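Local coordinates for protein L-methionine gamma-lyase (Fusobacterium nucleatum subsp. nucleatum ATCC 25586, PDB 7BQW) that belongs to the Cys/Met metabolism family of pyridoxal-phosphate-dependent enzymes and forms an assembly of four protein chains, at residues Asn142-Asn147 / Lys171-Asn176; Val150-Thr155 / Ile182-Phe187; Lys209-His214 / Arg255-Phe260; Ser313-Gly318 / Gly366-Leu371. All coordinates share one frame; numbering follows the deposited sequence.

Contact 1. Residues Asn142-Asn147 / Lys171-Asn176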
loop_
_atom_site.group_PDB
_atom_site.type_symbol
_atom_site.label_atom_id
_atom_site.label_comp_id
_atom_site.label_asym_id
_atom_site.label_seq_id
_atom_site.Cartn_x
_atom_site.Cartn_y
_atom_site.Cartn_z
ATOM N N ASN A 142 6.723 -45.230 -19.772
ATOM C CA ASN A 142 5.627 -46.135 -20.075
ATOM C C ASN A 142 4.292 -45.649 -19.546
ATOM O O ASN A 142 3.264 -46.235 -19.895
ATOM C CB ASN A 142 5.944 -47.519 -19.526
ATOM C CG ASN A 142 7.098 -48.167 -20.264
ATOM O OD1 ASN A 142 8.207 -48.288 -19.735
ATOM N ND2 ASN A 142 6.850 -48.559 -21.514
ATOM N N ALA A 143 4.282 -44.601 -18.721
ATOM C CA ALA A 143 3.055 -43.903 -18.360
ATOM C C ALA A 143 2.561 -43.001 -19.471
ATOM O O ALA A 143 1.469 -42.441 -19.353
ATOM C CB ALA A 143 3.256 -43.066 -17.097
ATOM N N MET A 144 3.318 -42.866 -20.548
ATOM C CA MET A 144 3.026 -41.881 -21.569
ATOM C C MET A 144 2.230 -42.468 -22.721
ATOM O O MET A 144 2.402 -43.630 -23.099
ATOM C CB MET A 144 4.320 -41.257 -22.071
ATOM C CG MET A 144 4.898 -40.376 -20.985
ATOM S SD MET A 144 5.743 -38.936 -21.570
ATOM C CE MET A 144 4.681 -38.348 -22.878
ATOM N N LYS A 145 1.367 -41.618 -23.279
ATOM C CA LYS A 145 0.307 -41.956 -24.218
ATOM C C LYS A 145 0.322 -40.934 -25.349
ATOM O O LYS A 145 0.977 -39.893 -25.263
ATOM C CB LYS A 145 -1.070 -41.954 -23.521
ATOM C CG LYS A 145 -1.231 -43.040 -22.473
ATOM C CD LYS A 145 -2.368 -42.807 -21.451
ATOM C CE LYS A 145 -3.656 -42.215 -22.046
ATOM N NZ LYS A 145 -4.123 -42.872 -23.311
ATOM N N LYS A 146 -0.416 -41.222 -26.421
ATOM C CA LYS A 146 -0.508 -40.258 -27.512
ATOM C C LYS A 146 -1.111 -38.954 -27.051
ATOM O O LYS A 146 -0.697 -37.884 -27.513
ATOM C CB LYS A 146 -1.352 -40.797 -28.661
ATOM C CG LYS A 146 -1.221 -42.258 -28.909
ATOM C CD LYS A 146 -0.472 -42.529 -30.201
ATOM C CE LYS A 146 -0.017 -43.974 -30.257
ATOM N NZ LYS A 146 1.230 -44.321 -29.561
ATOM N N ASN A 147 -2.123 -39.024 -26.181
ATOM C CA ASN A 147 -2.866 -37.847 -25.772
ATOM C C ASN A 147 -2.253 -37.168 -24.540
ATOM O O ASN A 147 -2.896 -36.289 -23.946
ATOM C CB ASN A 147 -4.361 -38.196 -25.554
ATOM C CG ASN A 147 -4.632 -39.027 -24.274
ATOM O OD1 ASN A 147 -3.799 -39.815 -23.831
ATOM N ND2 ASN A 147 -5.823 -38.841 -23.689
ATOM N N LYS A 171 13.586 -35.017 -22.263
ATOM C CA LYS A 171 13.790 -35.718 -23.523
ATOM C C LYS A 171 12.916 -36.962 -23.618
ATOM O O LYS A 171 12.417 -37.277 -24.704
ATOM C CB LYS A 171 15.276 -36.054 -23.699
ATOM C CG LYS A 171 16.144 -34.825 -24.064
ATOM C CD LYS A 171 15.339 -33.771 -24.871
ATOM C CE LYS A 171 15.029 -32.503 -24.048
ATOM N NZ LYS A 171 14.006 -31.625 -24.684
ATOM N N ILE A 172 12.687 -37.644 -22.491
ATOM C CA ILE A 172 11.754 -38.769 -22.444
ATOM C C ILE A 172 10.300 -38.332 -22.543
ATOM O O ILE A 172 9.405 -39.181 -22.499
ATOM C CB ILE A 172 12.035 -39.570 -21.154
ATOM C CG1 ILE A 172 11.530 -40.997 -21.228
ATOM C CG2 ILE A 172 11.352 -38.960 -19.966
ATOM C CD1 ILE A 172 11.801 -41.734 -19.938
ATOM N N ALA A 173 10.034 -37.038 -22.681
ATOM C CA ALA A 173 8.684 -36.532 -22.873
ATOM C C ALA A 173 8.496 -35.793 -24.184
ATOM O O ALA A 173 7.357 -35.676 -24.651
ATOM C CB ALA A 173 8.278 -35.585 -21.733
ATOM N N HIS A 174 9.558 -35.284 -24.790
ATOM C CA HIS A 174 9.408 -34.693 -26.108
ATOM C C HIS A 174 9.506 -35.718 -27.232
ATOM O O HIS A 174 9.440 -35.336 -28.402
ATOM C CB HIS A 174 10.415 -33.557 -26.286
ATOM C CG HIS A 174 10.133 -32.397 -25.385
ATOM N ND1 HIS A 174 11.120 -31.711 -24.710
ATOM C CD2 HIS A 174 8.957 -31.844 -25.003
ATOM C CE1 HIS A 174 10.564 -30.766 -23.975
ATOM N NE2 HIS A 174 9.253 -30.827 -24.134
ATOM N N THR A 175 9.629 -37.007 -26.910
ATOM C CA THR A 175 9.362 -38.009 -27.936
ATOM C C THR A 175 7.958 -37.833 -28.501
ATOM O O THR A 175 7.732 -38.070 -29.693
ATOM C CB THR A 175 9.551 -39.426 -27.391
ATOM O OG1 THR A 175 8.596 -39.686 -26.357
ATOM C CG2 THR A 175 10.960 -39.609 -26.853
ATOM N N ASN A 176 7.025 -37.366 -27.669
ATOM C CA ASN A 176 5.691 -36.972 -28.108
ATOM C C ASN A 176 5.697 -35.507 -28.540
ATOM O O ASN A 176 5.865 -34.623 -27.687
ATOM C CB ASN A 176 4.705 -37.178 -26.979
ATOM C CG ASN A 176 3.273 -37.022 -27.406
ATOM O OD1 ASN A 176 2.948 -36.224 -28.295
ATOM N ND2 ASN A 176 2.391 -37.776 -26.756
#
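Met144 and Asn176 carry most of this contact, each reaching over to the other's segment, with Ala173 beside the sulfur of Met144. The Met144 chain leaves the backbone with CG anti to its own carbonyl carbon (chi1 -70°) and then bends twice, which lays the thioether alongside the backbone of Ile172 and Ala173. Its sulfur SD rests 3.8 Å from Ile172 O and 4.2 Å from the methyl CB of Ala173, while the terminal CE comes to 4.3 Å from Asn176 CB. These are loose van der Waals contacts. The two segments are the connections that follow helices 137-141 and 166-171 and lead into strands 148-154 and 180-184, neighbours in the seven-stranded sheet. They therefore meet where two successive helix-to-strand loops of an alternating alpha/beta domain come to the surface, at the amino ends of parallel strands. The polar half of the contact belongs to the amide of Asn176. Its ND2 donates to Lys146 O at 3.2 Å along an almost straight N-H path (172°). Lys146 O lies in the plane of the amide, but the donor stands well above the carbonyl plane of Lys146 and off its lone pairs. Lys145 O is also close, 3.0 Å from Asn176 ND2. The other end of the amide, OD1, accepts from the backbone N of Asn178, and with partners at both ends, the assignment of O and N in this amide is well supported.

Contact 2. Residues Val150-Thr155 / Ile182-Phe187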
loop_
_atom_site.group_PDB
_atom_site.type_symbol
_atom_site.label_atom_id
_atom_site.label_comp_id
_atom_site.label_asym_id
_atom_site.label_seq_id
_atom_site.Cartn_x
_atom_site.Cartn_y
_atom_site.Cartn_z
ATOM N N VAL A 150 0.758 -32.872 -20.904
ATOM C CA VAL A 150 1.582 -32.227 -19.891
ATOM C C VAL A 150 2.292 -33.299 -19.081
ATOM O O VAL A 150 1.650 -34.235 -18.592
ATOM C CB VAL A 150 0.741 -31.335 -18.950
ATOM C CG1 VAL A 150 1.539 -30.962 -17.708
ATOM C CG2 VAL A 150 0.240 -30.123 -19.656
ATOM N N VAL A 151 3.606 -33.161 -18.934
ATOM C CA VAL A 151 4.341 -33.772 -17.826
ATOM C C VAL A 151 4.707 -32.662 -16.845
ATOM O O VAL A 151 5.412 -31.713 -17.208
ATOM C CB VAL A 151 5.592 -34.523 -18.297
ATOM C CG1 VAL A 151 6.160 -35.292 -17.142
ATOM C CG2 VAL A 151 5.254 -35.466 -19.452
ATOM N N TYR A 152 4.239 -32.789 -15.606
ATOM C CA TYR A 152 4.319 -31.729 -14.613
ATOM C C TYR A 152 5.200 -32.203 -13.467
ATOM O O TYR A 152 4.879 -33.206 -12.824
ATOM C CB TYR A 152 2.919 -31.362 -14.109
ATOM C CG TYR A 152 2.936 -30.250 -13.088
ATOM C CD1 TYR A 152 3.187 -30.526 -11.732
ATOM C CD2 TYR A 152 2.722 -28.919 -13.471
ATOM C CE1 TYR A 152 3.227 -29.532 -10.798
ATOM C CE2 TYR A 152 2.761 -27.911 -12.526
ATOM C CZ TYR A 152 3.017 -28.227 -11.193
ATOM O OH TYR A 152 3.053 -27.245 -10.251
ATOM N N LEU A 153 6.283 -31.470 -13.190
ATOM C CA LEU A 153 7.319 -31.936 -12.265
ATOM C C LEU A 153 7.663 -30.899 -11.183
ATOM O O LEU A 153 7.431 -29.683 -11.318
ATOM C CB LEU A 153 8.611 -32.314 -13.025
ATOM C CG LEU A 153 8.561 -33.239 -14.243
ATOM C CD1 LEU A 153 9.665 -32.919 -15.257
ATOM C CD2 LEU A 153 8.653 -34.689 -13.783
ATOM N N GLU A 154 8.276 -31.406 -10.112
ATOM C CA GLU A 154 8.660 -30.605 -8.957
ATOM C C GLU A 154 10.021 -31.073 -8.491
ATOM O O GLU A 154 10.170 -32.239 -8.114
ATOM C CB GLU A 154 7.654 -30.750 -7.818
ATOM C CG GLU A 154 6.387 -29.934 -7.998
ATOM C CD GLU A 154 5.536 -29.880 -6.732
ATOM O OE1 GLU A 154 4.437 -29.276 -6.780
ATOM O OE2 GLU A 154 5.970 -30.437 -5.695
ATOM N N THR A 155 11.009 -30.186 -8.502
ATOM C CA THR A 155 12.252 -30.637 -7.885
ATOM C C THR A 155 13.122 -29.476 -7.406
ATOM O O THR A 155 13.356 -28.519 -8.158
ATOM C CB THR A 155 13.027 -31.553 -8.839
ATOM O OG1 THR A 155 14.087 -32.169 -8.114
ATOM C CG2 THR A 155 13.591 -30.800 -10.021
ATOM N N ILE A 182 6.183 -29.029 -17.749
ATOM C CA ILE A 182 5.953 -27.915 -16.840
ATOM C C ILE A 182 6.647 -28.225 -15.515
ATOM O O ILE A 182 6.411 -29.282 -14.916
ATOM C CB ILE A 182 4.442 -27.663 -16.637
ATOM C CG1 ILE A 182 3.745 -27.513 -18.001
ATOM C CG2 ILE A 182 4.223 -26.440 -15.741
ATOM C CD1 ILE A 182 2.273 -27.063 -17.956
ATOM N N VAL A 183 7.493 -27.305 -15.049
ATOM C CA VAL A 183 8.237 -27.502 -13.810
ATOM C C VAL A 183 7.927 -26.383 -12.815
ATOM O O VAL A 183 7.913 -25.194 -13.169
ATOM C CB VAL A 183 9.744 -27.626 -14.085
ATOM C CG1 VAL A 183 10.543 -27.359 -12.823
ATOM C CG2 VAL A 183 10.035 -29.032 -14.625
ATOM N N ASP A 184 7.625 -26.783 -11.582
ATOM C CA ASP A 184 7.455 -25.882 -10.447
ATOM C C ASP A 184 8.841 -25.644 -9.849
ATOM O O ASP A 184 9.364 -26.490 -9.118
ATOM C CB ASP A 184 6.487 -26.495 -9.439
ATOM C CG ASP A 184 6.147 -25.559 -8.284
ATOM O OD1 ASP A 184 6.908 -24.616 -8.029
ATOM O OD2 ASP A 184 5.118 -25.783 -7.616
ATOM N N ASN A 185 9.445 -24.493 -10.183
ATOM C CA ASN A 185 10.795 -24.126 -9.750
ATOM C C ASN A 185 10.800 -23.268 -8.473
ATOM O O ASN A 185 11.720 -22.466 -8.291
ATOM C CB ASN A 185 11.533 -23.400 -10.887
ATOM C CG ASN A 185 13.069 -23.439 -10.728
ATOM O OD1 ASN A 185 13.628 -24.404 -10.206
ATOM N ND2 ASN A 185 13.744 -22.396 -11.207
ATOM N N THR A 186 9.802 -23.440 -7.590
ATOM C CA THR A 186 9.640 -22.599 -6.403
ATOM C C THR A 186 10.753 -22.834 -5.384
ATOM O O THR A 186 11.296 -21.881 -4.826
ATOM C CB THR A 186 8.288 -22.866 -5.735
ATOM O OG1 THR A 186 7.206 -22.663 -6.657
ATOM C CG2 THR A 186 8.110 -21.956 -4.519
ATOM N N PHE A 187 11.060 -24.101 -5.086
ATOM C CA PHE A 187 12.044 -24.427 -4.048
ATOM C C PHE A 187 13.450 -24.030 -4.464
ATOM O O PHE A 187 14.241 -23.565 -3.639
ATOM C CB PHE A 187 12.053 -25.925 -3.749
ATOM C CG PHE A 187 11.081 -26.356 -2.702
ATOM C CD1 PHE A 187 9.882 -25.676 -2.520
ATOM C CD2 PHE A 187 11.354 -27.472 -1.918
ATOM C CE1 PHE A 187 8.972 -26.095 -1.569
ATOM C CE2 PHE A 187 10.457 -27.899 -0.962
ATOM C CZ PHE A 187 9.259 -27.207 -0.785
HETATM O O HOH W 1 11.961 -26.001 -7.324
#
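Strands 150-154 and 182-184 run side by side in the same direction, their axes 4.7 Å apart and turned by 18°, with Tyr152 level with Ile182 and Leu153 with Val183. Ile182 straddles Tyr152: its N donates to Val151 O at 2.8 Å and its O accepts from Leu153 N at 2.8 Å. Asp184 N then donates to Leu153 O at 2.9 Å. This is the parallel pairing of a beta-alpha-beta unit whose crossover contains helix 166-171. That helix covers the face bearing Leu153 and Val183, while helix 86-97 packs on the face of Tyr152 and Ile182. With CG1 of Ile182 beside its backbone N (chi1 -53°), the two branches part company: CD1 reaches the methyls of Val150, and CG2 lies against Tyr152 CD2 at 3.7 Å. The Tyr152 ring continues along the sheet until its OH is 3.6 Å from Asp184 CB. Beyond it Glu154 and Asp184 point the same way, with Glu154 OE1 3.7 Å from Asp184 OD2 and the carboxylate planes 85° apart. Asp184 OD1 instead accepts from Thr186 N in an Asx turn, and a water donates to both Thr155 O and Asp184 O. Chemistry thus changes along the pair, from branched aliphatic groups to two buried carboxylates at the carboxy-terminal ends of the strands, the side of the sheet where enzymes of this fold seat their cofactor.

Contact 3. Residues Lys209-His214 / Arg255-Phe260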
loop_
_atom_site.group_PDB
_atom_site.type_symbol
_atom_site.label_atom_id
_atom_site.label_comp_id
_atom_site.label_asym_id
_atom_site.label_seq_id
_atom_site.Cartn_x
_atom_site.Cartn_y
_atom_site.Cartn_z
ATOM N N LYS A 209 7.108 -17.444 -2.023
ATOM C CA LYS A 209 8.129 -18.057 -1.199
ATOM C C LYS A 209 9.396 -17.215 -1.311
ATOM O O LYS A 209 9.390 -16.043 -0.923
ATOM C CB LYS A 209 8.322 -19.510 -1.640
ATOM C CG LYS A 209 7.319 -20.497 -1.011
ATOM C CD LYS A 209 5.882 -19.988 -0.977
ATOM C CE LYS A 209 4.918 -20.930 -0.241
ATOM N NZ LYS A 209 4.331 -21.935 -1.181
ATOM N N TYR A 210 10.437 -17.767 -1.931
ATOM C CA TYR A 210 11.756 -17.140 -1.948
ATOM C C TYR A 210 11.821 -15.884 -2.818
ATOM O O TYR A 210 12.597 -14.972 -2.519
ATOM C CB TYR A 210 12.789 -18.140 -2.447
ATOM C CG TYR A 210 13.141 -19.241 -1.474
ATOM C CD1 TYR A 210 13.833 -18.961 -0.293
ATOM C CD2 TYR A 210 12.841 -20.572 -1.761
ATOM C CE1 TYR A 210 14.192 -19.987 0.594
ATOM C CE2 TYR A 210 13.186 -21.590 -0.890
ATOM C CZ TYR A 210 13.863 -21.296 0.285
ATOM O OH TYR A 210 14.214 -22.318 1.135
ATOM N N LEU A 211 11.095 -15.842 -3.939
ATOM C CA LEU A 211 11.333 -14.766 -4.902
ATOM C C LEU A 211 10.922 -13.421 -4.322
ATOM O O LEU A 211 11.672 -12.438 -4.396
ATOM C CB LEU A 211 10.598 -15.027 -6.216
ATOM C CG LEU A 211 11.130 -16.082 -7.197
ATOM C CD1 LEU A 211 10.125 -16.324 -8.378
ATOM C CD2 LEU A 211 12.532 -15.720 -7.736
ATOM N N ASN A 212 9.727 -13.352 -3.749
ATOM C CA ASN A 212 9.384 -12.185 -2.951
ATOM C C ASN A 212 10.192 -12.161 -1.658
ATOM O O ASN A 212 10.795 -11.143 -1.317
ATOM C CB ASN A 212 7.895 -12.156 -2.642
ATOM C CG ASN A 212 7.563 -11.098 -1.647
ATOM O OD1 ASN A 212 7.784 -9.932 -1.915
ATOM N ND2 ASN A 212 7.069 -11.490 -0.478
ATOM N N GLY A 213 10.183 -13.267 -0.910
ATOM C CA GLY A 213 11.135 -13.512 0.163
ATOM C C GLY A 213 10.776 -12.937 1.518
ATOM O O GLY A 213 11.436 -13.280 2.510
ATOM N N HIS A 214 9.722 -12.122 1.605
ATOM C CA HIS A 214 9.467 -11.286 2.770
ATOM C C HIS A 214 8.134 -11.610 3.432
ATOM O O HIS A 214 7.608 -10.784 4.186
ATOM C CB HIS A 214 9.526 -9.801 2.379
ATOM C CG HIS A 214 10.926 -9.257 2.298
ATOM N ND1 HIS A 214 11.726 -9.412 1.183
ATOM C CD2 HIS A 214 11.673 -8.575 3.200
ATOM C CE1 HIS A 214 12.901 -8.848 1.400
ATOM N NE2 HIS A 214 12.897 -8.342 2.619
ATOM N N ARG A 255 10.612 -5.051 -5.393
ATOM C CA ARG A 255 11.424 -4.658 -4.257
ATOM C C ARG A 255 12.077 -5.864 -3.601
ATOM O O ARG A 255 13.261 -5.819 -3.239
ATOM C CB ARG A 255 10.576 -3.906 -3.246
ATOM C CG ARG A 255 11.405 -3.235 -2.187
ATOM C CD ARG A 255 10.491 -2.727 -1.097
ATOM N NE ARG A 255 10.859 -1.401 -0.652
ATOM C CZ ARG A 255 11.249 -1.123 0.581
ATOM N NH1 ARG A 255 11.306 -2.091 1.497
ATOM N NH2 ARG A 255 11.552 0.133 0.901
ATOM N N GLY A 256 11.319 -6.942 -3.413
ATOM C CA GLY A 256 11.903 -8.143 -2.825
ATOM C C GLY A 256 13.074 -8.676 -3.624
ATOM O O GLY A 256 14.029 -9.191 -3.050
ATOM N N LEU A 257 13.028 -8.522 -4.955
ATOM C CA LEU A 257 14.041 -9.085 -5.838
ATOM C C LEU A 257 15.365 -8.332 -5.738
ATOM O O LEU A 257 16.417 -8.918 -6.030
ATOM C CB LEU A 257 13.534 -9.100 -7.299
ATOM C CG LEU A 257 12.581 -10.258 -7.700
ATOM C CD1 LEU A 257 12.057 -10.125 -9.135
ATOM C CD2 LEU A 257 13.209 -11.630 -7.513
ATOM N N LYS A 258 15.336 -7.061 -5.314
ATOM C CA LYS A 258 16.570 -6.281 -5.217
ATOM C C LYS A 258 17.601 -6.980 -4.352
ATOM O O LYS A 258 18.797 -6.790 -4.569
ATOM C CB LYS A 258 16.303 -4.880 -4.658
ATOM C CG LYS A 258 15.330 -4.072 -5.455
ATOM C CD LYS A 258 15.976 -3.419 -6.657
ATOM C CE LYS A 258 14.911 -2.588 -7.395
ATOM N NZ LYS A 258 15.272 -2.290 -8.800
ATOM N N THR A 259 17.158 -7.822 -3.408
ATOM C CA THR A 259 18.028 -8.596 -2.535
ATOM C C THR A 259 17.908 -10.103 -2.762
ATOM O O THR A 259 18.399 -10.885 -1.933
ATOM C CB THR A 259 17.726 -8.301 -1.062
ATOM O OG1 THR A 259 16.375 -8.711 -0.770
ATOM C CG2 THR A 259 17.896 -6.832 -0.739
ATOM N N PHE A 260 17.269 -10.531 -3.856
ATOM C CA PHE A 260 17.111 -11.961 -4.112
ATOM C C PHE A 260 18.428 -12.719 -3.976
ATOM O O PHE A 260 18.495 -13.749 -3.290
ATOM C CB PHE A 260 16.508 -12.179 -5.499
ATOM C CG PHE A 260 16.426 -13.622 -5.902
ATOM C CD1 PHE A 260 15.723 -14.533 -5.127
ATOM C CD2 PHE A 260 17.044 -14.066 -7.068
ATOM C CE1 PHE A 260 15.638 -15.872 -5.508
ATOM C CE2 PHE A 260 16.954 -15.390 -7.455
ATOM C CZ PHE A 260 16.256 -16.303 -6.674
#
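Asn212 and Gly256 bring the two backbones together, CA to CA 4.8 Å, with the bare CA of Gly256 directing a C-H at Asn212 O from 3.5 Å. Beside this close approach Leu211 does most of the packing. Its CD2 methyl sits over one face of the Phe260 ring, 4.1 Å from the centroid and offset toward the rim, in a CH-pi contact. The same CD2 touches Leu257 CD2, which also lies 3.6 Å from Leu211 O. Phe260 gets there with CG anti to its backbone N (chi1 175°), and its edge is turned to Tyr210 O. The contact ties the loop between strands 202-206 and 220-224 to the turn where helix 247-257 gives way to helix 260-279, at a subunit boundary: Arg255 of the second subunit bonds to Asn212 OD1. Leu257 to Phe260 form a type I turn. Arg263 stitches both sides, bonding to Tyr210 O, Gly256 O and Thr259 OG1. The His214 ring is fixed by its own loop, ND1 donating to Asn212 O at 3.2 Å, nearly straight (172°) and in the ring plane. That bond presents the ring edge to Thr259, with His214 CE1 4.1 Å from Thr259 OG1.

Contact 4. Residues Ser313-Gly318 / Gly366-Leu371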
loop_
_atom_site.group_PDB
_atom_site.type_symbol
_atom_site.label_atom_id
_atom_site.label_comp_id
_atom_site.label_asym_id
_atom_site.label_seq_id
_atom_site.Cartn_x
_atom_site.Cartn_y
_atom_site.Cartn_z
ATOM N N SER A 313 14.622 -31.087 5.801
ATOM C CA SER A 313 13.677 -31.956 6.488
ATOM C C SER A 313 14.439 -32.992 7.304
ATOM O O SER A 313 15.559 -33.375 6.956
ATOM C CB SER A 313 12.744 -32.649 5.495
ATOM O OG SER A 313 11.516 -32.952 6.113
ATOM N N PHE A 314 13.831 -33.454 8.394
ATOM C CA PHE A 314 14.542 -34.413 9.222
ATOM C C PHE A 314 13.578 -35.208 10.087
ATOM O O PHE A 314 12.524 -34.713 10.494
ATOM C CB PHE A 314 15.589 -33.716 10.092
ATOM C CG PHE A 314 15.022 -32.731 11.056
ATOM C CD1 PHE A 314 14.757 -31.427 10.662
ATOM C CD2 PHE A 314 14.787 -33.089 12.375
ATOM C CE1 PHE A 314 14.256 -30.505 11.559
ATOM C CE2 PHE A 314 14.283 -32.158 13.282
ATOM C CZ PHE A 314 14.025 -30.869 12.872
ATOM N N GLU A 315 13.974 -36.447 10.373
ATOM C CA GLU A 315 13.214 -37.350 11.226
ATOM C C GLU A 315 13.606 -37.169 12.686
ATOM O O GLU A 315 14.786 -37.001 13.012
ATOM C CB GLU A 315 13.456 -38.801 10.811
ATOM C CG GLU A 315 12.610 -39.275 9.653
ATOM C CD GLU A 315 11.170 -39.547 10.055
ATOM O OE1 GLU A 315 10.899 -39.688 11.275
ATOM O OE2 GLU A 315 10.307 -39.622 9.146
ATOM N N LEU A 316 12.612 -37.218 13.566
ATOM C CA LEU A 316 12.854 -37.168 15.001
ATOM C C LEU A 316 12.850 -38.579 15.568
ATOM O O LEU A 316 12.077 -39.439 15.133
ATOM C CB LEU A 316 11.808 -36.312 15.713
ATOM C CG LEU A 316 12.157 -34.819 15.807
ATOM C CD1 LEU A 316 11.067 -34.037 16.517
ATOM C CD2 LEU A 316 13.502 -34.589 16.490
ATOM N N LYS A 317 13.737 -38.821 16.533
ATOM C CA LYS A 317 13.774 -40.134 17.164
ATOM C C LYS A 317 12.470 -40.412 17.895
ATOM O O LYS A 317 11.826 -41.442 17.668
ATOM C CB LYS A 317 14.968 -40.232 18.118
ATOM C CG LYS A 317 16.209 -40.862 17.497
ATOM C CD LYS A 317 17.070 -41.562 18.544
ATOM C CE LYS A 317 16.324 -42.714 19.240
ATOM N NZ LYS A 317 15.742 -43.730 18.297
ATOM N N GLY A 318 12.049 -39.484 18.752
ATOM C CA GLY A 318 10.900 -39.690 19.613
ATOM C C GLY A 318 9.550 -39.473 18.963
ATOM O O GLY A 318 8.557 -39.255 19.665
ATOM N N GLY A 366 4.559 -38.538 2.133
ATOM C CA GLY A 366 5.599 -39.308 2.801
ATOM C C GLY A 366 5.795 -38.779 4.213
ATOM O O GLY A 366 6.922 -38.660 4.715
ATOM N N ILE A 367 4.676 -38.448 4.852
ATOM C CA ILE A 367 4.679 -37.836 6.175
ATOM C C ILE A 367 4.692 -38.938 7.226
ATOM O O ILE A 367 3.772 -39.760 7.290
ATOM C CB ILE A 367 3.469 -36.909 6.362
ATOM C CG1 ILE A 367 3.634 -35.646 5.509
ATOM C CG2 ILE A 367 3.262 -36.566 7.839
ATOM C CD1 ILE A 367 3.021 -35.759 4.126
ATOM N N THR A 368 5.737 -38.959 8.043
ATOM C CA THR A 368 5.875 -39.889 9.153
ATOM C C THR A 368 5.632 -39.154 10.469
ATOM O O THR A 368 5.381 -37.943 10.502
ATOM C CB THR A 368 7.255 -40.541 9.122
ATOM O OG1 THR A 368 8.210 -39.641 9.695
ATOM C CG2 THR A 368 7.662 -40.843 7.686
ATOM N N ASP A 369 5.712 -39.896 11.571
ATOM C CA ASP A 369 5.373 -39.323 12.868
ATOM C C ASP A 369 6.431 -38.361 13.379
ATOM O O ASP A 369 6.119 -37.498 14.208
ATOM C CB ASP A 369 5.155 -40.436 13.890
ATOM C CG ASP A 369 3.779 -41.068 13.771
ATOM O OD1 ASP A 369 2.790 -40.406 14.163
ATOM O OD2 ASP A 369 3.688 -42.219 13.279
ATOM N N GLY A 370 7.667 -38.488 12.912
ATOM C CA GLY A 370 8.745 -37.688 13.451
ATOM C C GLY A 370 9.226 -36.610 12.508
ATOM O O GLY A 370 10.064 -35.784 12.884
ATOM N N LEU A 371 8.684 -36.600 11.292
ATOM C CA LEU A 371 9.148 -35.683 10.262
ATOM C C LEU A 371 8.914 -34.231 10.669
ATOM O O LEU A 371 7.807 -33.843 11.055
ATOM C CB LEU A 371 8.437 -35.977 8.940
ATOM C CG LEU A 371 9.095 -35.312 7.728
ATOM C CD1 LEU A 371 10.498 -35.843 7.581
ATOM C CD2 LEU A 371 8.301 -35.493 6.437
#
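Leu316 and Gly370 meet in the five-stranded mixed sheet formed by the later part of the chain, where the loop after helix 359-363 comes alongside strand 311-316 just before it becomes the neighbouring antiparallel strand 372-375. Backbone bonding across the two segments is slight. Leu316 N donates to Gly370 O at 3.0 Å, but the angle of 133° makes the bond weak, and Leu371 CA adds a C-H contact to Phe314 O at 3.5 Å. Regular pairing picks up one residue on, where Phe314 is bonded to Val372. Among the polar side chains, Glu315 bends at chi2 (-75°), which folds its carboxylate back over the loop and brings OE1 to 3.7 Å from Gly370 CA. The hydroxyl of Thr368 faces the same carboxylate from the opposite direction, modelled too close for the details of that meeting to be trusted. Glu315 OE2 also has a weak bond to Tyr288 on strand 284-288, the next strand over. The remaining contacts set leucine carbons against oxygen atoms. Leu316 lays CB 3.4 Å from Gly370 O, and its side chain goes on to helix 319-329. The Leu371 chain, with CG anti to its backbone N (chi1 -166°), runs back toward Ser313, whose OG has Pro159 O as its main hydrogen-bond partner and Val372 O as a second. There Leu371 CD1 sits 3.4 Å from Ser313 OG and 3.7 Å from Phe314 O.

Overall arrangement
Contacts 1 and 2 interleave along the chain and share one beta-alpha-beta unit: contact 1 lies at the amino ends of strands 148-154 and 180-184, contact 2 farther along the same strands. Their centres are about 16 Å apart, and Val151 CG2 touches Ala173 CB at 3.8 Å. Contact 3 follows, its centre about 20 Å from that of contact 2, and the ring of Tyr210 packs against the backbone of Thr186 and Phe187. Contact 4 comes last, in the separate five-stranded sheet, touching none of the others; its nearest atoms are about 8 Å from contact 2. The series runs from the surface through the buried large sheet to the subunit interface, with the later sheet alongside.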